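Long-range contact in mandelate racemase/muconate lactonizing enzyme-like protein (Rubrobacter xylanophilus DSM 9941, PDB 3CYJ), which is an enolase-superfamily-type protein pairing an N-terminal antiparallel-sheet domain with a TIM-barrel domain that holds a sodium ion: residues A[15-20]-A[33-38]. Residues are numbered along the deposited sequence; the frame is centred on the assembly and turned at random.
Sequences AYTVPT and STTMIL
Two central strands of the antiparallel sheet in the enolase-type N-terminal domain meet where Tyr16 and Val18 face Met36 and Thr34, and they illustrate how an antiparallel pair sends successive residues to opposite faces, one free to pack on a helix while the other carries a pair of hydroxyls. Both pairs are hydrogen-bonded ones: Tyr16 N gives to Met36 O at 2.9 Å and Val18 N to Thr34 O at 2.8 Å, with the reciprocal amides completing each ring. Between them, Thr34 O and Tyr16 O also accept CA-H...O contacts from Thr17 and Thr35. On the face of Tyr16, Val18, Thr34 and Met36, the tyrosine ring meets Leu38 by its edge, CE2 lying 3.9 Å from Leu38 CB near the ring plane, while its OH bonds Ser14 OG. Val18 and Met36 pack on helix 320-329, so this face joins the sheet to the C-terminal part of the chain. The other face carries the non-hydrogen-bonded pair Thr17 and Thr35. With OG1 anti to the carbonyl carbon in both (chi1 -59° and -61°), the two OG1 atoms come within 3.1 Å and share a hydrogen bond in which either may donate. Nearby, Thr17 CG2 lies against Ser33 OG. Val18 O accepts both Thr34 N and a water 2.8 Å away that also hydrogen-bonds Thr34 OG1 at 2.7 Å.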
loop_
_atom_site.group_PDB
_atom_site.type_symbol
_atom_site.label_atom_id
_atom_site.label_comp_id
_atom_site.label_asym_id
_atom_site.label_seq_id
_atom_site.Cartn_x
_atom_site.Cartn_y
_atom_site.Cartn_z
ATOM N N ALA A 15 29.878 -14.602 36.743
ATOM C CA ALA A 15 29.799 -15.166 35.412
ATOM C C ALA A 15 30.520 -16.480 35.409
ATOM O O ALA A 15 31.470 -16.691 36.169
ATOM C CB ALA A 15 30.422 -14.215 34.357
ATOM N N TYR A 16 30.073 -17.377 34.547
ATOM C CA TYR A 16 30.646 -18.717 34.453
ATOM C C TYR A 16 30.726 -19.071 32.999
ATOM O O TYR A 16 29.790 -18.781 32.211
ATOM C CB TYR A 16 29.776 -19.726 35.204
ATOM C CG TYR A 16 29.430 -19.204 36.565
ATOM C CD1 TYR A 16 30.285 -19.424 37.670
ATOM C CD2 TYR A 16 28.301 -18.419 36.746
ATOM C CE1 TYR A 16 29.999 -18.899 38.913
ATOM C CE2 TYR A 16 28.006 -17.878 37.958
ATOM C CZ TYR A 16 28.855 -18.123 39.063
ATOM O OH TYR A 16 28.527 -17.572 40.304
ATOM N N THR A 17 31.831 -19.702 32.638
ATOM C CA THR A 17 32.051 -20.163 31.292
ATOM C C THR A 17 32.202 -21.660 31.336
ATOM O O THR A 17 33.005 -22.169 32.112
ATOM C CB THR A 17 33.346 -19.526 30.686
ATOM O OG1 THR A 17 33.222 -18.102 30.699
ATOM C CG2 THR A 17 33.620 -20.015 29.252
ATOM N N VAL A 18 31.445 -22.364 30.490
ATOM C CA VAL A 18 31.426 -23.824 30.428
ATOM C C VAL A 18 31.665 -24.335 28.988
ATOM O O VAL A 18 30.902 -24.020 28.051
ATOM C CB VAL A 18 30.057 -24.374 30.900
ATOM C CG1 VAL A 18 30.056 -25.878 30.886
ATOM C CG2 VAL A 18 29.675 -23.816 32.295
ATOM N N PRO A 19 32.734 -25.135 28.798
ATOM C CA PRO A 19 32.922 -25.761 27.507
ATOM C C PRO A 19 31.694 -26.543 27.075
ATOM O O PRO A 19 31.058 -27.172 27.880
ATOM C CB PRO A 19 34.109 -26.731 27.758
ATOM C CG PRO A 19 34.888 -26.041 28.856
ATOM C CD PRO A 19 33.788 -25.524 29.759
ATOM N N THR A 20 31.400 -26.495 25.789
ATOM C CA THR A 20 30.422 -27.370 25.167
ATOM C C THR A 20 30.983 -28.796 25.242
ATOM O O THR A 20 32.204 -28.982 25.345
ATOM C CB THR A 20 30.156 -26.971 23.678
ATOM O OG1 THR A 20 31.404 -26.846 22.970
ATOM C CG2 THR A 20 29.477 -25.590 23.599
ATOM N N SER A 33 32.027 -23.098 23.779
ATOM C CA SER A 33 31.703 -22.812 25.189
ATOM C C SER A 33 30.527 -21.851 25.344
ATOM O O SER A 33 30.112 -21.218 24.393
ATOM C CB SER A 33 32.914 -22.231 25.941
ATOM O OG SER A 33 33.179 -20.917 25.536
ATOM N N THR A 34 30.036 -21.733 26.566
ATOM C CA THR A 34 28.898 -20.866 26.905
ATOM C C THR A 34 29.224 -20.045 28.125
ATOM O O THR A 34 29.737 -20.577 29.092
ATOM C CB THR A 34 27.649 -21.709 27.313
ATOM O OG1 THR A 34 27.330 -22.624 26.268
ATOM C CG2 THR A 34 26.426 -20.810 27.618
ATOM N N THR A 35 28.875 -18.763 28.102
ATOM C CA THR A 35 29.022 -17.929 29.267
ATOM C C THR A 35 27.644 -17.520 29.823
ATOM O O THR A 35 26.842 -16.915 29.116
ATOM C CB THR A 35 29.879 -16.704 28.960
ATOM O OG1 THR A 35 31.187 -17.140 28.559
ATOM C CG2 THR A 35 29.987 -15.848 30.169
ATOM N N MET A 36 27.386 -17.889 31.083
ATOM C CA MET A 36 26.255 -17.435 31.818
ATOM C C MET A 36 26.604 -16.278 32.739
ATOM O O MET A 36 27.561 -16.343 33.507
ATOM C CB MET A 36 25.639 -18.593 32.619
ATOM C CG MET A 36 24.342 -18.226 33.345
ATOM S SD MET A 36 23.896 -19.427 34.692
ATOM C CE MET A 36 23.319 -20.727 33.706
ATOM N N ILE A 37 25.821 -15.207 32.689
ATOM C CA ILE A 37 26.029 -14.138 33.635
ATOM C C ILE A 37 24.907 -14.236 34.655
ATOM O O ILE A 37 23.749 -14.329 34.270
ATOM C CB ILE A 37 26.101 -12.737 32.956
ATOM C CG1 ILE A 37 27.224 -12.703 31.896
ATOM C CG2 ILE A 37 26.292 -11.643 34.004
ATOM C CD1 ILE A 37 26.801 -13.266 30.514
ATOM N N LEU A 38 25.249 -14.215 35.948
ATOM C CA LEU A 38 24.283 -14.555 36.979
ATOM C C LEU A 38 24.092 -13.373 37.908
ATOM O O LEU A 38 25.078 -12.808 38.397
ATOM C CB LEU A 38 24.734 -15.806 37.789
ATOM C CG LEU A 38 23.733 -16.173 38.946
ATOM C CD1 LEU A 38 22.431 -16.890 38.459
ATOM C CD2 LEU A 38 24.456 -16.953 39.995
HETATM O O HOH W 1 28.501 -24.972 27.004
#